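Local coordinates for type VI secretion system component (Escherichia coli O6, PDB 2P5Z), which is a component of the type VI secretion system, resembles the T4 phage tail proteins gp27 and gp5, and probably forms part of a tail-tip-like complex, at residues Q205-R210 and Y367-Y373; E228-N234 and K314-S320; L233-Y237 and A335-F339; V343-T349 and L360-P366. All blocks are in the same frame, centred on the assembly; numbering follows the deposited sequence.

Contact 1: Q205-R210 and Y367-Y373; sequences QSGYER and YSERYGY
Q205 reaches into the curve of the 367-373 loop with its carboxamide: NE2 donates a very short bond of 2.5 Å to S368 O and a weak one of 3.0 Å to Y371 O. The contact joins the loop after strand 359-366 to the turn before strand 209-214, in the gp27-like part of the protein. That turn is a single 3-10 turn at 205-207, with Y208 N bonded to Q205 O at 3.3 Å, followed by extended backbone from Y208 onward. The closest CA atoms are those of Q205 and G372, 5.7 Å apart. Y208, chi1 m, sends its hydroxyl to the backbone at the end of the 367-373 segment, where Y373 N donates to Y208 OH at 2.9 Å; both tyrosines then pack on strand 343-353, Y208 on L344 and Y373 on T346. At G372 a CB would point at the turn and fall only 3.1 Å from Q205 OE1, so the loop runs very close here. Its course is also held from helix 298-308, where N308 ND2 bonds to G372 O. Further out, Y367, chi1 t, has a CA-CB bond that points sideways, yet its ring ends beside that of Y208; the ring planes meet obliquely at 74° with centroids 5.9 Å apart, and the closest atoms are Y208 CD2 and Y367 CE1 at 3.6 Å.

Contact 2: E228-N234 and K314-S320; sequences EAVWGLN and KGQSTSS
An antiparallel strand pair with a beta bulge joins 230-234 to 314-317, the segment axes 4.5 Å apart and their directions at 157°. V230 faces S317 as a non-hydrogen-bonded pair. W231 and Q316 are hydrogen-bonded, W231 N to Q316 O at 2.8 Å and Q316 N to W231 O at 2.7 Å. The bulge follows: G232 turns through phi/psi 70/28, and the register resumes one residue shifted at N234 and K314, with N234 N to K314 O at 3.1 Å and K314 N to N234 O at 2.8 Å. N234 ND2 turns back to G232 O at 3.1 Å. W231, chi1 p, lays its indole over Q316, whose CB sits 3.9 Å from the centroid of the five-membered ring, a CH-pi contact. At the other end of the pairing, A229 O takes T318 N at 3.1 Å and S317 OG at 2.6 Å, while T318 OG1 accepts from A229 N at 3.1 Å. S317 OG also accepts S319 N at 3.1 Å, an ST turn, and S320 OG donates to E228 OE2 at 2.9 Å, though E228 is poorly ordered. With 359-366 bonded to the other side of 314-317, this is a bulged antiparallel pairing within a mixed sheet, consistent with the barrel of gp27-like proteins.

Contact 3: L233-Y237 and A335-F339; sequences LNTAY and APAVF
This is an apolar helix-on-strand contact: the short helix 337-341, which links strands 326-330 and 343-353, packs against residues 233-237 of strand 230-237 in the same mixed sheet. L233 and F339, chi1 m, make the largest share of it. L233, chi1 m and chi2 t, places CD1 over the face of the F339 ring, 3.7 Å from the centroid and 17° off the normal, a CH-pi contact. The same methyl, L233 CD1, lies 3.8 Å from CB of A335, two residues before the helix. N234 O lies near the plane of the ring at its edge, 3.6 Å from F339 CZ. Strand 230-237 belongs to the gp27-like part, consistent with the barrel of such proteins, and two subunits meet on it: T235, A236 and Y237 pair antiparallel with a strand of the second subunit, so the sheet runs on into that chain, and T235 OG1 bonds to H96 N there. The methyl of T235 lies on the helix side, T235 CG2 4.2 Å from F339 CE2 and 4.3 Å from V338 CG2. Backbone geometry is extended throughout 233-237, whereas A337 and V338 are helical near -60/-40; F339 N makes a weak bond of 3.2 Å to P336 O. CA atoms come no closer than 7.0 Å, between L233 and A335. At the far end Y237, chi1 m, brings OH to 3.8 Å from V338 CG1.

Contact 4: V343-T349 and L360-P366; sequences VLITGVT and LTFTAIP
A classic beta bulge breaks the pairing: T346, at phi/psi -99/-22, and G347 both face T363, and T363 O accepts from T346 N at 3.2 Å and weakly from G347 N at 3.4 Å. T363 N returns to G347 O at 2.9 Å, and the hydroxyls of T346 and T363 bond OG1 to OG1 at 3.0 Å. A CB on G347 would lie just 2.9 Å from T363 OG1. The two strands form a beta hairpin, consistent with the barrel of gp27-like proteins, their segment axes 4.5 Å apart at 142°. Before the bulge, L344 N reaches I365 O at 2.7 Å and I365 N reaches L344 O at 2.9 Å; after it, T349 N donates to T361 O at 2.8 Å. I345, V348, F362 and A364 share the buried face: I345 CD1 is 3.7 Å from F362 CD1, and V348 CG1 is 3.9 Å from F362 CB. On the T349 and T361 face, water 1 donates to T361 O at 3.1 Å and sits 3.2 Å from T349 OG1.

Overall arrangement
All four contacts reach the same mixed sheet of the gp27-like part. Contacts 2 and 4, centres 10 Å apart, are joined directly, since strands 311-317 and 359-366 are neighbours: S317 O lies 2.8 Å from L360 N and G315 O 2.9 Å from F362 N, both probable hydrogen bonds. Contact 3 shares L233 and N234 with contact 2 and meets contact 4 where L233 CD2 lies 4.1 Å from F362 CZ. Contact 1 touches contact 4 through Y208 CD1 and L344 CD2, 3.7 Å apart, but stays about 10 Å from contact 2 at the nearest atoms. Contacts 2 and 3 both reach the second subunit, packing N234 on its H96.

Contact 1: Q205-R210 and Y367-Y373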
loop_
_atom_site.group_PDB
_atom_site.type_symbol
_atom_site.label_atom_id
_atom_site.label_comp_id
_atom_site.label_asym_id
_atom_site.label_seq_id
_atom_site.Cartn_x
_atom_site.Cartn_y
_atom_site.Cartn_z
ATOM N N GLN A 205 1.294 8.427 -32.263
ATOM C CA GLN A 205 1.688 7.245 -33.033
ATOM C C GLN A 205 2.851 7.418 -34.025
ATOM O O GLN A 205 3.458 6.438 -34.447
ATOM C CB GLN A 205 0.455 6.683 -33.724
ATOM C CG GLN A 205 -0.708 7.634 -33.651
ATOM C CD GLN A 205 -1.958 6.968 -33.146
ATOM O OE1 GLN A 205 -2.741 7.565 -32.412
ATOM N NE2 GLN A 205 -2.158 5.719 -33.537
ATOM N N SER A 206 3.190 8.657 -34.366
ATOM C CA SER A 206 4.336 8.917 -35.226
ATOM C C SER A 206 5.666 8.776 -34.474
ATOM O O SER A 206 6.742 8.953 -35.044
ATOM C CB SER A 206 4.219 10.299 -35.864
ATOM O OG SER A 206 4.333 11.313 -34.883
ATOM N N GLY A 207 5.593 8.452 -33.191
ATOM C CA GLY A 207 6.795 8.181 -32.425
ATOM C C GLY A 207 7.188 6.726 -32.418
ATOM O O GLY A 207 8.286 6.373 -31.977
ATOM N N TYR A 208 6.277 5.888 -32.912
ATOM C CA TYR A 208 6.465 4.445 -32.943
ATOM C C TYR A 208 7.519 4.102 -33.978
ATOM O O TYR A 208 7.622 4.757 -35.008
ATOM C CB TYR A 208 5.172 3.729 -33.339
ATOM C CG TYR A 208 3.959 3.926 -32.447
ATOM C CD1 TYR A 208 4.051 4.509 -31.189
ATOM C CD2 TYR A 208 2.709 3.471 -32.864
ATOM C CE1 TYR A 208 2.916 4.659 -30.387
ATOM C CE2 TYR A 208 1.574 3.602 -32.069
ATOM C CZ TYR A 208 1.680 4.195 -30.835
ATOM O OH TYR A 208 0.545 4.329 -30.054
ATOM N N GLU A 209 8.313 3.080 -33.702
ATOM C CA GLU A 209 9.308 2.661 -34.664
ATOM C C GLU A 209 8.806 1.478 -35.493
ATOM O O GLU A 209 8.414 0.441 -34.957
ATOM C CB GLU A 209 10.622 2.338 -33.971
ATOM C CG GLU A 209 11.765 2.155 -34.938
ATOM C CD GLU A 209 13.064 1.868 -34.235
ATOM O OE1 GLU A 209 13.906 1.158 -34.827
ATOM O OE2 GLU A 209 13.233 2.342 -33.087
ATOM N N ARG A 210 8.814 1.660 -36.809
ATOM C CA ARG A 210 8.339 0.652 -37.753
ATOM C C ARG A 210 9.524 0.097 -38.557
ATOM O O ARG A 210 10.466 0.831 -38.853
ATOM C CB ARG A 210 7.288 1.278 -38.677
ATOM C CG ARG A 210 5.945 1.506 -38.009
ATOM C CD ARG A 210 5.212 2.682 -38.635
ATOM N NE ARG A 210 3.761 2.502 -38.581
ATOM C CZ ARG A 210 3.012 2.112 -39.613
ATOM N NH1 ARG A 210 3.570 1.869 -40.795
ATOM N NH2 ARG A 210 1.700 1.974 -39.468
ATOM N N TYR A 367 -2.074 -1.581 -32.649
ATOM C CA TYR A 367 -2.013 -0.366 -33.441
ATOM C C TYR A 367 -3.449 0.072 -33.730
ATOM O O TYR A 367 -4.342 -0.759 -33.927
ATOM C CB TYR A 367 -1.270 -0.604 -34.749
ATOM C CG TYR A 367 -0.815 0.665 -35.432
ATOM C CD1 TYR A 367 0.408 1.234 -35.104
ATOM C CD2 TYR A 367 -1.600 1.293 -36.411
ATOM C CE1 TYR A 367 0.850 2.398 -35.717
ATOM C CE2 TYR A 367 -1.168 2.470 -37.035
ATOM C CZ TYR A 367 0.066 3.018 -36.674
ATOM O OH TYR A 367 0.550 4.180 -37.253
ATOM N N SER A 368 -3.669 1.379 -33.731
ATOM C CA SER A 368 -4.970 1.945 -34.052
ATOM C C SER A 368 -4.720 3.331 -34.590
ATOM O O SER A 368 -3.675 3.918 -34.321
ATOM C CB SER A 368 -5.854 2.019 -32.808
ATOM O OG SER A 368 -7.181 2.401 -33.131
ATOM N N GLU A 369 -5.656 3.853 -35.368
ATOM C CA GLU A 369 -5.501 5.211 -35.876
ATOM C C GLU A 369 -6.348 6.182 -35.082
ATOM O O GLU A 369 -6.224 7.391 -35.245
ATOM C CB GLU A 369 -5.834 5.295 -37.367
ATOM C CG GLU A 369 -4.691 4.866 -38.277
ATOM C CD GLU A 369 -5.108 4.778 -39.739
ATOM O OE1 GLU A 369 -5.967 5.584 -40.175
ATOM O OE2 GLU A 369 -4.572 3.901 -40.453
ATOM N N ARG A 370 -7.202 5.659 -34.214
ATOM C CA ARG A 370 -8.043 6.538 -33.421
ATOM C C ARG A 370 -7.715 6.590 -31.929
ATOM O O ARG A 370 -8.452 7.203 -31.161
ATOM C CB ARG A 370 -9.548 6.316 -33.696
ATOM C CG ARG A 370 -10.034 4.872 -33.821
ATOM C CD ARG A 370 -10.173 4.205 -32.458
ATOM N NE ARG A 370 -11.460 3.541 -32.265
ATOM C CZ ARG A 370 -12.499 4.084 -31.635
ATOM N NH1 ARG A 370 -12.416 5.315 -31.141
ATOM N NH2 ARG A 370 -13.627 3.397 -31.500
ATOM N N TYR A 371 -6.617 5.942 -31.531
ATOM C CA TYR A 371 -5.943 6.231 -30.254
ATOM C C TYR A 371 -4.467 5.864 -30.283
ATOM O O TYR A 371 -4.023 5.183 -31.199
ATOM C CB TYR A 371 -6.642 5.602 -29.044
ATOM C CG TYR A 371 -6.427 4.131 -28.801
ATOM C CD1 TYR A 371 -7.094 3.180 -29.565
ATOM C CD2 TYR A 371 -5.617 3.689 -27.764
ATOM C CE1 TYR A 371 -6.931 1.831 -29.330
ATOM C CE2 TYR A 371 -5.449 2.336 -27.519
ATOM C CZ TYR A 371 -6.110 1.412 -28.310
ATOM O OH TYR A 371 -5.964 0.059 -28.088
ATOM N N GLY A 372 -3.716 6.334 -29.284
ATOM C CA GLY A 372 -2.274 6.074 -29.176
ATOM C C GLY A 372 -1.878 5.609 -27.784
ATOM O O GLY A 372 -2.741 5.446 -26.913
ATOM N N TYR A 373 -0.581 5.378 -27.570
ATOM C CA TYR A 373 -0.103 4.963 -26.249
ATOM C C TYR A 373 -0.197 6.131 -25.278
ATOM O O TYR A 373 0.063 7.268 -25.659
ATOM C CB TYR A 373 1.337 4.411 -26.285
ATOM C CG TYR A 373 1.894 4.154 -24.895
ATOM C CD1 TYR A 373 1.514 3.033 -24.160
ATOM C CD2 TYR A 373 2.758 5.066 -24.293
ATOM C CE1 TYR A 373 2.006 2.825 -22.866
ATOM C CE2 TYR A 373 3.238 4.869 -23.020
ATOM C CZ TYR A 373 2.867 3.757 -22.311
ATOM O OH TYR A 373 3.379 3.606 -21.040
#

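Contact 2: E228-N234 and K314-S320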
loop_
_atom_site.group_PDB
_atom_site.type_symbol
_atom_site.label_atom_id
_atom_site.label_comp_id
_atom_site.label_asym_id
_atom_site.label_seq_id
_atom_site.Cartn_x
_atom_site.Cartn_y
_atom_site.Cartn_z
ATOM N N GLU A 228 15.691 -15.764 -34.960
ATOM C CA GLU A 228 14.826 -14.897 -34.133
ATOM C C GLU A 228 13.330 -14.975 -34.459
ATOM O O GLU A 228 12.926 -14.737 -35.598
ATOM C CB GLU A 228 15.292 -13.438 -34.242
ATOM C CG GLU A 228 16.733 -13.191 -33.790
ATOM C CD GLU A 228 17.001 -11.733 -33.443
ATOM O OE1 GLU A 228 16.171 -10.870 -33.808
ATOM O OE2 GLU A 228 18.038 -11.450 -32.798
ATOM N N ALA A 229 12.506 -15.259 -33.445
ATOM C CA ALA A 229 11.067 -15.506 -33.655
ATOM C C ALA A 229 10.134 -15.131 -32.484
ATOM O O ALA A 229 10.592 -14.740 -31.409
ATOM C CB ALA A 229 10.860 -16.951 -34.027
ATOM N N VAL A 230 8.826 -15.290 -32.701
ATOM C CA VAL A 230 7.803 -14.968 -31.693
ATOM C C VAL A 230 6.885 -16.179 -31.380
ATOM O O VAL A 230 6.679 -17.018 -32.239
ATOM C CB VAL A 230 7.003 -13.698 -32.143
ATOM C CG1 VAL A 230 5.570 -14.010 -32.538
ATOM C CG2 VAL A 230 7.025 -12.647 -31.075
ATOM N N TRP A 231 6.371 -16.291 -30.152
ATOM C CA TRP A 231 5.451 -17.391 -29.774
ATOM C C TRP A 231 4.713 -17.117 -28.467
ATOM O O TRP A 231 5.001 -16.145 -27.784
ATOM C CB TRP A 231 6.195 -18.727 -29.645
ATOM C CG TRP A 231 6.955 -18.918 -28.354
ATOM C CD1 TRP A 231 6.506 -19.525 -27.210
ATOM C CD2 TRP A 231 8.310 -18.537 -28.104
ATOM N NE1 TRP A 231 7.494 -19.511 -26.253
ATOM C CE2 TRP A 231 8.615 -18.920 -26.783
ATOM C CE3 TRP A 231 9.291 -17.904 -28.871
ATOM C CZ2 TRP A 231 9.859 -18.680 -26.201
ATOM C CZ3 TRP A 231 10.535 -17.683 -28.305
ATOM C CH2 TRP A 231 10.807 -18.060 -26.976
ATOM N N GLY A 232 3.779 -17.992 -28.108
ATOM C CA GLY A 232 3.055 -17.887 -26.834
ATOM C C GLY A 232 2.073 -16.719 -26.769
ATOM O O GLY A 232 1.799 -16.193 -25.685
ATOM N N LEU A 233 1.554 -16.314 -27.928
ATOM C CA LEU A 233 0.726 -15.127 -28.023
ATOM C C LEU A 233 -0.581 -15.273 -27.267
ATOM O O LEU A 233 -1.228 -16.322 -27.327
ATOM C CB LEU A 233 0.445 -14.756 -29.475
ATOM C CG LEU A 233 1.647 -14.503 -30.386
ATOM C CD1 LEU A 233 1.203 -13.927 -31.724
ATOM C CD2 LEU A 233 2.674 -13.576 -29.743
ATOM N N ASN A 234 -0.942 -14.212 -26.544
ATOM C CA ASN A 234 -2.168 -14.176 -25.761
ATOM C C ASN A 234 -2.725 -12.754 -25.561
ATOM O O ASN A 234 -2.008 -11.759 -25.722
ATOM C CB ASN A 234 -1.960 -14.870 -24.425
ATOM C CG ASN A 234 -0.986 -14.141 -23.538
ATOM O OD1 ASN A 234 -1.392 -13.393 -22.656
ATOM N ND2 ASN A 234 0.309 -14.358 -23.757
ATOM N N LYS A 314 -0.068 -9.889 -25.063
ATOM C CA LYS A 314 1.177 -10.455 -24.566
ATOM C C LYS A 314 1.788 -11.514 -25.482
ATOM O O LYS A 314 1.162 -11.982 -26.437
ATOM C CB LYS A 314 1.008 -11.016 -23.166
ATOM C CG LYS A 314 0.789 -9.983 -22.084
ATOM C CD LYS A 314 1.206 -10.544 -20.734
ATOM C CE LYS A 314 0.379 -9.936 -19.604
ATOM N NZ LYS A 314 -1.086 -10.255 -19.768
ATOM N N GLY A 315 3.021 -11.893 -25.189
ATOM C CA GLY A 315 3.718 -12.860 -26.012
ATOM C C GLY A 315 5.141 -13.130 -25.564
ATOM O O GLY A 315 5.619 -12.536 -24.601
ATOM N N GLN A 316 5.809 -14.041 -26.271
ATOM C CA GLN A 316 7.194 -14.402 -25.981
ATOM C C GLN A 316 8.031 -14.353 -27.233
ATOM O O GLN A 316 7.505 -14.503 -28.337
ATOM C CB GLN A 316 7.276 -15.783 -25.360
ATOM C CG GLN A 316 7.244 -15.749 -23.874
ATOM C CD GLN A 316 6.778 -17.045 -23.302
ATOM O OE1 GLN A 316 5.709 -17.542 -23.663
ATOM N NE2 GLN A 316 7.560 -17.610 -22.392
ATOM N N SER A 317 9.333 -14.141 -27.058
ATOM C CA SER A 317 10.230 -13.989 -28.189
ATOM C C SER A 317 11.702 -14.241 -27.859
ATOM O O SER A 317 12.104 -14.271 -26.679
ATOM C CB SER A 317 10.096 -12.602 -28.807
ATOM O OG SER A 317 10.794 -12.552 -30.037
ATOM N N THR A 318 12.487 -14.421 -28.925
ATOM C CA THR A 318 13.943 -14.555 -28.840
ATOM C C THR A 318 14.641 -13.427 -29.590
ATOM O O THR A 318 15.871 -13.361 -29.596
ATOM C CB THR A 318 14.453 -15.900 -29.450
ATOM O OG1 THR A 318 13.950 -16.058 -30.789
ATOM C CG2 THR A 318 14.041 -17.078 -28.601
ATOM N N SER A 319 13.859 -12.579 -30.257
ATOM C CA SER A 319 14.394 -11.399 -30.943
ATOM C C SER A 319 15.102 -10.437 -29.992
ATOM O O SER A 319 14.550 -10.029 -28.989
ATOM C CB SER A 319 13.288 -10.648 -31.678
ATOM O OG SER A 319 13.761 -9.385 -32.116
ATOM N N SER A 320 16.332 -10.077 -30.324
ATOM C CA SER A 320 17.121 -9.167 -29.513
ATOM C C SER A 320 16.830 -7.742 -29.943
ATOM O O SER A 320 17.277 -6.783 -29.309
ATOM C CB SER A 320 18.587 -9.442 -29.756
ATOM O OG SER A 320 18.887 -9.256 -31.131
#

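Contact 3: L233-Y237 and A335-F339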
loop_
_atom_site.group_PDB
_atom_site.type_symbol
_atom_site.label_atom_id
_atom_site.label_comp_id
_atom_site.label_asym_id
_atom_site.label_seq_id
_atom_site.Cartn_x
_atom_site.Cartn_y
_atom_site.Cartn_z
ATOM N N LEU A 233 1.554 -16.314 -27.928
ATOM C CA LEU A 233 0.726 -15.127 -28.023
ATOM C C LEU A 233 -0.581 -15.273 -27.267
ATOM O O LEU A 233 -1.228 -16.322 -27.327
ATOM C CB LEU A 233 0.445 -14.756 -29.475
ATOM C CG LEU A 233 1.647 -14.503 -30.386
ATOM C CD1 LEU A 233 1.203 -13.927 -31.724
ATOM C CD2 LEU A 233 2.674 -13.576 -29.743
ATOM N N ASN A 234 -0.942 -14.212 -26.544
ATOM C CA ASN A 234 -2.168 -14.176 -25.761
ATOM C C ASN A 234 -2.725 -12.754 -25.561
ATOM O O ASN A 234 -2.008 -11.759 -25.722
ATOM C CB ASN A 234 -1.960 -14.870 -24.425
ATOM C CG ASN A 234 -0.986 -14.141 -23.538
ATOM O OD1 ASN A 234 -1.392 -13.393 -22.656
ATOM N ND2 ASN A 234 0.309 -14.358 -23.757
ATOM N N THR A 235 -4.015 -12.671 -25.239
ATOM C CA THR A 235 -4.699 -11.400 -25.135
ATOM C C THR A 235 -5.427 -11.321 -23.830
ATOM O O THR A 235 -5.676 -12.337 -23.191
ATOM C CB THR A 235 -5.802 -11.235 -26.165
ATOM O OG1 THR A 235 -6.812 -12.200 -25.890
ATOM C CG2 THR A 235 -5.306 -11.355 -27.605
ATOM N N ALA A 236 -5.780 -10.097 -23.447
ATOM C CA ALA A 236 -6.559 -9.842 -22.244
ATOM C C ALA A 236 -7.379 -8.591 -22.492
ATOM O O ALA A 236 -6.869 -7.594 -23.015
ATOM C CB ALA A 236 -5.658 -9.657 -21.028
ATOM N N TYR A 237 -8.656 -8.659 -22.149
ATOM C CA TYR A 237 -9.565 -7.552 -22.376
ATOM C C TYR A 237 -10.400 -7.455 -21.150
ATOM O O TYR A 237 -10.837 -8.466 -20.601
ATOM C CB TYR A 237 -10.472 -7.797 -23.568
ATOM C CG TYR A 237 -9.784 -7.778 -24.908
ATOM C CD1 TYR A 237 -9.172 -8.926 -25.424
ATOM C CD2 TYR A 237 -9.791 -6.638 -25.691
ATOM C CE1 TYR A 237 -8.557 -8.911 -26.672
ATOM C CE2 TYR A 237 -9.187 -6.627 -26.944
ATOM C CZ TYR A 237 -8.568 -7.760 -27.417
ATOM O OH TYR A 237 -7.964 -7.734 -28.649
ATOM N N ALA A 335 -1.884 -17.108 -35.445
ATOM C CA ALA A 335 -1.862 -16.010 -34.491
ATOM C C ALA A 335 -3.152 -15.214 -34.605
ATOM O O ALA A 335 -3.628 -14.987 -35.720
ATOM C CB ALA A 335 -0.677 -15.109 -34.797
ATOM N N PRO A 336 -3.719 -14.784 -33.452
ATOM C CA PRO A 336 -4.901 -13.915 -33.380
ATOM C C PRO A 336 -4.824 -12.650 -34.244
ATOM O O PRO A 336 -3.729 -12.180 -34.570
ATOM C CB PRO A 336 -4.979 -13.559 -31.895
ATOM C CG PRO A 336 -4.372 -14.735 -31.209
ATOM C CD PRO A 336 -3.254 -15.173 -32.104
ATOM N N ALA A 337 -6.000 -12.130 -34.601
ATOM C CA ALA A 337 -6.164 -11.081 -35.614
ATOM C C ALA A 337 -5.389 -9.797 -35.337
ATOM O O ALA A 337 -4.816 -9.223 -36.263
ATOM C CB ALA A 337 -7.651 -10.773 -35.825
ATOM N N VAL A 338 -5.357 -9.382 -34.066
ATOM C CA VAL A 338 -4.678 -8.154 -33.632
ATOM C C VAL A 338 -3.187 -8.157 -33.925
ATOM O O VAL A 338 -2.635 -7.139 -34.344
ATOM C CB VAL A 338 -4.868 -7.873 -32.121
ATOM C CG1 VAL A 338 -6.067 -6.973 -31.885
ATOM C CG2 VAL A 338 -4.984 -9.172 -31.315
ATOM N N PHE A 339 -2.551 -9.309 -33.725
ATOM C CA PHE A 339 -1.116 -9.465 -33.957
ATOM C C PHE A 339 -0.752 -9.424 -35.441
ATOM O O PHE A 339 0.399 -9.162 -35.796
ATOM C CB PHE A 339 -0.618 -10.783 -33.378
ATOM C CG PHE A 339 -0.690 -10.871 -31.885
ATOM C CD1 PHE A 339 0.325 -10.346 -31.096
ATOM C CD2 PHE A 339 -1.747 -11.535 -31.265
ATOM C CE1 PHE A 339 0.268 -10.453 -29.716
ATOM C CE2 PHE A 339 -1.807 -11.652 -29.878
ATOM C CZ PHE A 339 -0.802 -11.111 -29.103
#

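Contact 4: V343-T349 and L360-P366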
loop_
_atom_site.group_PDB
_atom_site.type_symbol
_atom_site.label_atom_id
_atom_site.label_comp_id
_atom_site.label_asym_id
_atom_site.label_seq_id
_atom_site.Cartn_x
_atom_site.Cartn_y
_atom_site.Cartn_z
ATOM N N VAL A 343 1.148 -4.518 -33.649
ATOM C CA VAL A 343 1.040 -4.219 -32.225
ATOM C C VAL A 343 2.189 -3.341 -31.781
ATOM O O VAL A 343 3.282 -3.409 -32.342
ATOM C CB VAL A 343 0.960 -5.499 -31.329
ATOM C CG1 VAL A 343 -0.091 -6.466 -31.850
ATOM C CG2 VAL A 343 2.317 -6.208 -31.193
ATOM N N LEU A 344 1.931 -2.493 -30.791
ATOM C CA LEU A 344 2.958 -1.593 -30.282
ATOM C C LEU A 344 3.437 -2.157 -28.977
ATOM O O LEU A 344 2.641 -2.348 -28.065
ATOM C CB LEU A 344 2.389 -0.193 -30.065
ATOM C CG LEU A 344 3.262 0.994 -29.609
ATOM C CD1 LEU A 344 3.277 1.171 -28.091
ATOM C CD2 LEU A 344 4.690 0.968 -30.189
ATOM N N ILE A 345 4.736 -2.409 -28.892
ATOM C CA ILE A 345 5.330 -2.959 -27.689
ATOM C C ILE A 345 5.427 -1.885 -26.628
ATOM O O ILE A 345 6.085 -0.866 -26.838
ATOM C CB ILE A 345 6.753 -3.475 -27.945
ATOM C CG1 ILE A 345 6.791 -4.412 -29.165
ATOM C CG2 ILE A 345 7.335 -4.108 -26.666
ATOM C CD1 ILE A 345 6.002 -5.720 -29.011
ATOM N N THR A 346 4.770 -2.131 -25.497
ATOM C CA THR A 346 4.807 -1.224 -24.366
ATOM C C THR A 346 5.807 -1.659 -23.309
ATOM O O THR A 346 6.239 -0.837 -22.509
ATOM C CB THR A 346 3.434 -1.088 -23.694
ATOM O OG1 THR A 346 3.027 -2.357 -23.162
ATOM C CG2 THR A 346 2.398 -0.604 -24.701
ATOM N N GLY A 347 6.160 -2.943 -23.279
ATOM C CA GLY A 347 7.024 -3.454 -22.222
ATOM C C GLY A 347 7.643 -4.796 -22.563
ATOM O O GLY A 347 7.062 -5.549 -23.330
ATOM N N VAL A 348 8.846 -5.070 -22.041
ATOM C CA VAL A 348 9.472 -6.392 -22.122
ATOM C C VAL A 348 10.114 -6.806 -20.791
ATOM O O VAL A 348 10.665 -5.979 -20.067
ATOM C CB VAL A 348 10.542 -6.515 -23.251
ATOM C CG1 VAL A 348 9.959 -6.245 -24.632
ATOM C CG2 VAL A 348 11.715 -5.595 -23.006
ATOM N N THR A 349 10.013 -8.085 -20.449
ATOM C CA THR A 349 10.830 -8.667 -19.379
ATOM C C THR A 349 11.839 -9.587 -20.072
ATOM O O THR A 349 11.550 -10.155 -21.102
ATOM C CB THR A 349 9.962 -9.379 -18.332
ATOM O OG1 THR A 349 9.047 -8.426 -17.787
ATOM C CG2 THR A 349 10.784 -9.934 -17.177
ATOM N N LEU A 360 12.457 -13.344 -24.058
ATOM C CA LEU A 360 11.713 -12.238 -23.455
ATOM C C LEU A 360 10.209 -12.420 -23.497
ATOM O O LEU A 360 9.690 -12.945 -24.467
ATOM C CB LEU A 360 12.136 -10.869 -24.036
ATOM C CG LEU A 360 11.887 -10.180 -25.389
ATOM C CD1 LEU A 360 12.648 -10.868 -26.479
ATOM C CD2 LEU A 360 10.408 -9.997 -25.789
ATOM N N THR A 361 9.507 -11.993 -22.454
ATOM C CA THR A 361 8.055 -11.857 -22.531
ATOM C C THR A 361 7.749 -10.375 -22.818
ATOM O O THR A 361 8.412 -9.498 -22.271
ATOM C CB THR A 361 7.356 -12.291 -21.226
ATOM O OG1 THR A 361 7.678 -11.363 -20.185
ATOM C CG2 THR A 361 7.814 -13.680 -20.780
ATOM N N PHE A 362 6.777 -10.088 -23.682
ATOM C CA PHE A 362 6.413 -8.704 -23.929
ATOM C C PHE A 362 4.957 -8.375 -23.619
ATOM O O PHE A 362 4.100 -9.220 -23.768
ATOM C CB PHE A 362 6.767 -8.279 -25.355
ATOM C CG PHE A 362 5.959 -8.951 -26.437
ATOM C CD1 PHE A 362 4.751 -8.409 -26.879
ATOM C CD2 PHE A 362 6.438 -10.102 -27.067
ATOM C CE1 PHE A 362 4.018 -9.016 -27.903
ATOM C CE2 PHE A 362 5.717 -10.707 -28.099
ATOM C CZ PHE A 362 4.505 -10.168 -28.513
ATOM N N THR A 363 4.678 -7.146 -23.197
ATOM C CA THR A 363 3.293 -6.652 -23.166
ATOM C C THR A 363 3.170 -5.714 -24.351
ATOM O O THR A 363 4.186 -5.242 -24.861
ATOM C CB THR A 363 2.910 -5.930 -21.849
ATOM O OG1 THR A 363 3.763 -4.793 -21.669
ATOM C CG2 THR A 363 3.078 -6.847 -20.656
ATOM N N ALA A 364 1.945 -5.464 -24.803
ATOM C CA ALA A 364 1.728 -4.678 -26.014
ATOM C C ALA A 364 0.293 -4.160 -26.125
ATOM O O ALA A 364 -0.601 -4.576 -25.374
ATOM C CB ALA A 364 2.078 -5.508 -27.254
ATOM N N ILE A 365 0.069 -3.243 -27.059
ATOM C CA ILE A 365 -1.286 -2.755 -27.325
ATOM C C ILE A 365 -1.446 -2.771 -28.841
ATOM O O ILE A 365 -0.443 -2.694 -29.553
ATOM C CB ILE A 365 -1.583 -1.295 -26.723
ATOM C CG1 ILE A 365 -0.707 -0.212 -27.374
ATOM C CG2 ILE A 365 -1.510 -1.268 -25.179
ATOM C CD1 ILE A 365 -1.255 1.190 -27.221
ATOM N N PRO A 366 -2.689 -2.912 -29.341
ATOM C CA PRO A 366 -2.902 -2.898 -30.787
ATOM C C PRO A 366 -2.528 -1.565 -31.396
ATOM O O PRO A 366 -2.639 -0.540 -30.721
ATOM C CB PRO A 366 -4.417 -3.061 -30.926
ATOM C CG PRO A 366 -4.888 -3.610 -29.633
ATOM C CD PRO A 366 -3.948 -3.128 -28.595
HETATM O O HOH W 1 6.717 -8.221 -19.980
#